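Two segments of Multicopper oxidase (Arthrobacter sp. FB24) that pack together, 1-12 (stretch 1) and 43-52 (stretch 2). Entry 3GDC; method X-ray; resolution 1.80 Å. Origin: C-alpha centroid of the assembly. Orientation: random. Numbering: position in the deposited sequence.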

ATOM      1  N   GLY A   1      26.503  22.759   2.417  1.00 31.70           N
ATOM      2  CA  GLY A   1      26.458  23.774   1.320  1.00 31.54           C
ATOM      3  C   GLY A   1      25.106  23.872   0.627  1.00 31.36           C
ATOM      4  O   GLY A   1      24.933  24.671  -0.306  1.00 31.85           O
ATOM      5  N   GLY A   2      24.151  23.064   1.085  1.00 30.31           N
ATOM      6  CA  GLY A   2      22.818  22.988   0.484  1.00 29.22           C
ATOM      7  C   GLY A   2      22.739  21.948  -0.624  1.00 28.04           C
ATOM      8  O   GLY A   2      23.715  21.235  -0.884  1.00 28.19           O
ATOM      9  N   SER A   3      21.568  21.845  -1.261  1.00 26.60           N
ATOM     10  CA  SER A   3      21.407  20.995  -2.448  1.00 25.18           C
ATOM     11  C   SER A   3      22.305  21.494  -3.578  1.00 24.69           C
ATOM     12  O   SER A   3      22.689  22.670  -3.600  1.00 24.43           O
ATOM     13  CB  SER A   3      19.949  20.989  -2.917  1.00 24.98           C
ATOM     14  OG  SER A   3      19.527  22.288  -3.314  1.00 23.68           O
ATOM     15  N   VAL A   4      22.637  20.606  -4.515  1.00 23.78           N
ATOM     16  CA  VAL A   4      23.487  20.983  -5.644  1.00 23.31           C
ATOM     17  C   VAL A   4      22.689  21.879  -6.583  1.00 23.16           C
ATOM     18  O   VAL A   4      21.571  21.535  -6.966  1.00 22.30           O
ATOM     19  CB  VAL A   4      24.026  19.743  -6.413  1.00 23.14           C
ATOM     20  CG1 VAL A   4      24.998  20.165  -7.508  1.00 23.48           C
ATOM     21  CG2 VAL A   4      24.726  18.791  -5.463  1.00 22.02           C
ATOM     22  N   LEU A   5      23.255  23.034  -6.945  1.00 22.88           N
ATOM     23  CA  LEU A   5      22.566  23.945  -7.850  1.00 23.54           C
ATOM     24  C   LEU A   5      22.350  23.308  -9.212  1.00 23.38           C
ATOM     25  O   LEU A   5      23.212  22.592  -9.715  1.00 23.43           O
ATOM     26  CB  LEU A   5      23.321  25.270  -8.008  1.00 24.12           C
ATOM     27  CG  LEU A   5      23.382  26.166  -6.767  1.00 25.75           C
ATOM     28  CD1 LEU A   5      24.040  27.488  -7.148  1.00 27.81           C
ATOM     29  CD2 LEU A   5      22.008  26.418  -6.186  1.00 27.08           C
ATOM     30  N   ALA A   6      21.188  23.589  -9.793  1.00 23.51           N
ATOM     31  CA  ALA A   6      20.761  23.012 -11.065  1.00 23.78           C
ATOM     32  C   ALA A   6      21.822  23.091 -12.162  1.00 24.47           C
ATOM     33  O   ALA A   6      22.095  22.092 -12.828  1.00 24.24           O
ATOM     34  CB  ALA A   6      19.445  23.662 -11.528  1.00 23.71           C
ATOM     35  N   GLU A   7      22.425  24.269 -12.337  1.00 24.92           N
ATOM     36  CA  GLU A   7      23.458  24.463 -13.354  1.00 25.89           C
ATOM     37  C   GLU A   7      24.615  23.486 -13.179  1.00 24.98           C
ATOM     38  O   GLU A   7      25.108  22.929 -14.156  1.00 25.66           O
ATOM     39  CB  GLU A   7      23.982  25.905 -13.336  1.00 26.35           C
ATOM     40  CG  GLU A   7      24.963  26.216 -14.463  1.00 30.83           C
ATOM     41  CD  GLU A   7      25.143  27.709 -14.705  1.00 35.80           C
ATOM     42  OE1 GLU A   7      24.141  28.460 -14.600  1.00 37.75           O
ATOM     43  OE2 GLU A   7      26.284  28.125 -15.017  1.00 37.27           O
ATOM     44  N   ARG A   8      25.027  23.284 -11.931  1.00 24.29           N
ATOM     45  CA  ARG A   8      26.125  22.382 -11.589  1.00 23.55           C
ATOM     46  C   ARG A   8      25.692  20.918 -11.657  1.00 23.19           C
ATOM     47  O   ARG A   8      26.444  20.055 -12.119  1.00 22.56           O
ATOM     48  CB  ARG A   8      26.641  22.723 -10.189  1.00 24.32           C
ATOM     49  CG  ARG A   8      27.711  21.795  -9.646  1.00 24.81           C
ATOM     50  CD  ARG A   8      28.290  22.369  -8.360  1.00 26.63           C
ATOM     51  NE  ARG A   8      28.880  21.329  -7.526  1.00 28.32           N
ATOM     52  CZ  ARG A   8      29.198  21.485  -6.243  1.00 29.20           C
ATOM     53  NH1 ARG A   8      28.978  22.648  -5.626  1.00 29.89           N
ATOM     54  NH2 ARG A   8      29.730  20.475  -5.576  1.00 27.51           N
ATOM     55  N   ALA A   9      24.474  20.644 -11.196  1.00 22.09           N
ATOM     56  CA  ALA A   9      23.971  19.273 -11.134  1.00 22.06           C
ATOM     57  C   ALA A   9      23.705  18.663 -12.514  1.00 22.24           C
ATOM     58  O   ALA A   9      23.928  17.462 -12.724  1.00 22.71           O
ATOM     59  CB  ALA A   9      22.717  19.225 -10.291  1.00 21.77           C
ATOM     60  N   GLY A  10      23.225  19.486 -13.444  1.00 22.36           N
ATOM     61  CA  GLY A  10      22.837  19.012 -14.768  1.00 22.47           C
ATOM     62  C   GLY A  10      21.358  18.674 -14.860  1.00 22.77           C
ATOM     63  O   GLY A  10      20.900  18.192 -15.897  1.00 23.13           O
ATOM     64  N   ILE A  11      20.624  18.907 -13.767  1.00 22.14           N
ATOM     65  CA  ILE A  11      19.157  18.740 -13.698  1.00 21.63           C
ATOM     66  C   ILE A  11      18.561  19.967 -12.995  1.00 20.79           C
ATOM     67  O   ILE A  11      19.115  20.423 -11.985  1.00 20.88           O
ATOM     68  CB  ILE A  11      18.755  17.476 -12.864  1.00 21.77           C
ATOM     69  CG1 ILE A  11      19.361  16.191 -13.434  1.00 22.14           C
ATOM     70  CG2 ILE A  11      17.231  17.335 -12.758  1.00 22.95           C
ATOM     71  CD1 ILE A  11      19.274  14.991 -12.477  1.00 21.86           C
ATOM     72  N   ASP A  12      17.455  20.500 -13.521  1.00 19.41           N
ATOM     73  CA  ASP A  12      16.710  21.584 -12.853  1.00 18.91           C
ATOM     74  C   ASP A  12      15.326  21.086 -12.447  1.00 17.27           C
ATOM     75  O   ASP A  12      14.383  21.146 -13.238  1.00 16.42           O
ATOM     76  CB  ASP A  12      16.591  22.825 -13.747  1.00 19.44           C
ATOM     77  CG  ASP A  12      15.973  24.033 -13.024  1.00 21.43           C
ATOM     78  OD1 ASP A  12      15.423  23.905 -11.906  1.00 22.60           O
ATOM     79  OD2 ASP A  12      16.037  25.141 -13.593  1.00 24.71           O
TER
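Stretch 2, residues 43-52: DKDFEIAPGI

Stretch 2 enters at D43 already in an extended strand and, past E47, turns through a type II beta turn from A49 to I52, closed by I52 N to A49 O at 2.8 Å. It lies beside the short helix 6-9 of stretch 1 and the loops at both ends of it. The order is antiparallel: K44 and F46 meet G10 and I11, E47 meets R8 and A9, and P50 reaches back to V4 and G2. A9 CA and E47 CA are 4.5 Å apart; farther along, V4 CA and A49 CA are 5.9 Å apart.

E47 organizes the contact. Its CB points toward stretch 1, and with chi1 and chi2 both t the side chain extends to meet R8, itself extended, in a two-pronged salt bridge. R8 NE donates to E47 OE1 at 3.0 Å and R8 NH2 to E47 OE2 at 2.8 Å, the carboxylate lying at the edge of the guanidinium, near its plane, where the N-H bonds point. E47 OE2 also accepts from G51 N at 2.7 Å, so the same carboxylate ties the turn to its own strand while holding the arginine. Both carboxylate oxygens are thus satisfied.

The backbone of E47 is less evenly served. E47 N donates to A9 O at 3.2 Å, with an angle of 142°. That carbonyl, A9 O, at the end of the helix, also receives a CA-H...O contact from F46 CA at 3.4 Å. E47 O has no hydrogen-bond partner in the model; a CA-H...O contact from A9 CA at 3.5 Å and V4 CG1, also 3.5 Å from that oxygen, are its neighbors here. Farther along, a water accepts from V4 N at 3.0 Å and donates to I48 O at 2.7 Å, so two backbone groups too far apart to bond directly are both satisfied.

Apolar packing flanks this polar center. V4 points toward stretch 2, its CG2 3.4 Å from A49 C and 3.7 Å from P50 CD. Beyond the helix, I11 CG1 lies 3.4 Å from F46 CD1, while A9 O and G10 O sit at the edge of the phenyl ring. G10 leaves the helix with positive phi; a CB there would be jammed against the carbonyl O of A9, which by itself calls for glycine; it would also lie close to F46 CD1, at 3.5 Å. K44 NZ comes within 3.7 Å of G10 O but is hydrogen-bonded elsewhere in the structure.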

ATOM      1  N   ASP A  43      23.969   8.632 -22.192  1.00 21.10           N
ATOM      2  CA  ASP A  43      24.706   8.408 -20.960  1.00 21.50           C
ATOM      3  C   ASP A  43      25.245   9.765 -20.508  1.00 21.12           C
ATOM      4  O   ASP A  43      25.860  10.488 -21.294  1.00 21.04           O
ATOM      5  CB  ASP A  43      25.848   7.417 -21.200  1.00 21.81           C
ATOM      6  CG  ASP A  43      25.363   6.067 -21.711  1.00 23.82           C
ATOM      7  OD1 ASP A  43      24.164   5.745 -21.541  1.00 24.30           O
ATOM      8  OD2 ASP A  43      26.190   5.327 -22.294  1.00 26.11           O
ATOM      9  N   LYS A  44      24.987  10.117 -19.254  1.00 20.74           N
ATOM     10  CA  LYS A  44      25.297  11.453 -18.743  1.00 20.63           C
ATOM     11  C   LYS A  44      25.577  11.377 -17.252  1.00 20.80           C
ATOM     12  O   LYS A  44      24.858  10.701 -16.523  1.00 20.48           O
ATOM     13  CB  LYS A  44      24.121  12.403 -19.000  1.00 20.60           C
ATOM     14  CG  LYS A  44      24.354  13.858 -18.583  1.00 21.25           C
ATOM     15  CD  LYS A  44      23.337  14.795 -19.215  1.00 21.20           C
ATOM     16  CE  LYS A  44      23.544  16.227 -18.741  1.00 24.76           C
ATOM     17  NZ  LYS A  44      22.380  17.110 -19.061  1.00 24.70           N
ATOM     18  N   ASP A  45      26.613  12.087 -16.817  1.00 21.39           N
ATOM     19  CA  ASP A  45      26.918  12.240 -15.394  1.00 22.18           C
ATOM     20  C   ASP A  45      26.111  13.381 -14.794  1.00 21.34           C
ATOM     21  O   ASP A  45      25.960  14.437 -15.418  1.00 21.45           O
ATOM     22  CB  ASP A  45      28.409  12.526 -15.189  1.00 22.89           C
ATOM     23  CG  ASP A  45      29.286  11.325 -15.479  1.00 26.24           C
ATOM     24  OD1 ASP A  45      28.757  10.211 -15.682  1.00 28.51           O
ATOM     25  OD2 ASP A  45      30.524  11.497 -15.481  1.00 30.29           O
ATOM     26  N   PHE A  46      25.617  13.159 -13.573  1.00 20.82           N
ATOM     27  CA  PHE A  46      24.845  14.143 -12.827  1.00 20.16           C
ATOM     28  C   PHE A  46      25.418  14.247 -11.418  1.00 20.27           C
ATOM     29  O   PHE A  46      25.650  13.231 -10.769  1.00 20.34           O
ATOM     30  CB  PHE A  46      23.378  13.720 -12.735  1.00 19.91           C
ATOM     31  CG  PHE A  46      22.698  13.561 -14.075  1.00 18.42           C
ATOM     32  CD1 PHE A  46      22.136  14.662 -14.718  1.00 18.17           C
ATOM     33  CD2 PHE A  46      22.602  12.310 -14.680  1.00 18.10           C
ATOM     34  CE1 PHE A  46      21.485  14.524 -15.964  1.00 17.67           C
ATOM     35  CE2 PHE A  46      21.966  12.155 -15.925  1.00 16.61           C
ATOM     36  CZ  PHE A  46      21.397  13.260 -16.560  1.00 17.21           C
ATOM     37  N   GLU A  47      25.651  15.471 -10.951  1.00 19.89           N
ATOM     38  CA  GLU A  47      26.064  15.663  -9.566  1.00 20.09           C
ATOM     39  C   GLU A  47      24.832  15.796  -8.681  1.00 20.24           C
ATOM     40  O   GLU A  47      24.257  16.874  -8.568  1.00 20.39           O
ATOM     41  CB  GLU A  47      26.991  16.879  -9.423  1.00 19.88           C
ATOM     42  CG  GLU A  47      27.542  17.012  -8.002  1.00 20.33           C
ATOM     43  CD  GLU A  47      28.732  17.953  -7.892  1.00 22.76           C
ATOM     44  OE1 GLU A  47      29.100  18.612  -8.885  1.00 24.73           O
ATOM     45  OE2 GLU A  47      29.304  18.025  -6.788  1.00 24.41           O
ATOM     46  N   ILE A  48      24.428  14.687  -8.055  1.00 20.75           N
ATOM     47  CA  ILE A  48      23.166  14.644  -7.308  1.00 21.22           C
ATOM     48  C   ILE A  48      23.281  15.124  -5.858  1.00 21.96           C
ATOM     49  O   ILE A  48      22.304  15.604  -5.265  1.00 21.77           O
ATOM     50  CB  ILE A  48      22.509  13.240  -7.371  1.00 21.25           C
ATOM     51  CG1 ILE A  48      23.508  12.151  -6.961  1.00 21.34           C
ATOM     52  CG2 ILE A  48      21.967  12.988  -8.794  1.00 20.90           C
ATOM     53  CD1 ILE A  48      22.879  10.861  -6.452  1.00 22.64           C
ATOM     54  N   ALA A  49      24.478  14.973  -5.301  1.00 22.33           N
ATOM     55  CA  ALA A  49      24.820  15.456  -3.972  1.00 22.95           C
ATOM     56  C   ALA A  49      26.236  16.038  -4.085  1.00 23.56           C
ATOM     57  O   ALA A  49      26.990  15.633  -4.977  1.00 23.36           O
ATOM     58  CB  ALA A  49      24.775  14.313  -2.970  1.00 23.05           C
ATOM     59  N   PRO A  50      26.599  17.007  -3.214  1.00 24.27           N
ATOM     60  CA  PRO A  50      27.940  17.593  -3.365  1.00 24.51           C
ATOM     61  C   PRO A  50      29.047  16.536  -3.422  1.00 24.39           C
ATOM     62  O   PRO A  50      29.243  15.776  -2.466  1.00 24.92           O
ATOM     63  CB  PRO A  50      28.079  18.479  -2.120  1.00 24.66           C
ATOM     64  CG  PRO A  50      26.671  18.865  -1.790  1.00 24.76           C
ATOM     65  CD  PRO A  50      25.863  17.617  -2.090  1.00 24.15           C
ATOM     66  N   GLY A  51      29.738  16.483  -4.559  1.00 24.10           N
ATOM     67  CA  GLY A  51      30.849  15.552  -4.763  1.00 24.01           C
ATOM     68  C   GLY A  51      30.466  14.144  -5.181  1.00 24.12           C
ATOM     69  O   GLY A  51      31.339  13.289  -5.369  1.00 23.78           O
ATOM     70  N   ILE A  52      29.159  13.909  -5.336  1.00 23.76           N
ATOM     71  CA  ILE A  52      28.645  12.586  -5.683  1.00 23.81           C
ATOM     72  C   ILE A  52      28.163  12.602  -7.128  1.00 23.26           C
ATOM     73  O   ILE A  52      27.148  13.225  -7.447  1.00 22.83           O
ATOM     74  CB  ILE A  52      27.502  12.147  -4.731  1.00 23.72           C
ATOM     75  CG1 ILE A  52      27.953  12.188  -3.259  1.00 25.17           C
ATOM     76  CG2 ILE A  52      26.961  10.769  -5.123  1.00 25.03           C
ATOM     77  CD1 ILE A  52      29.071  11.199  -2.879  1.00 27.18           C
TER
HETATM   78  O   HOH W   1      21.300  17.903  -4.244  1.00 19.32           O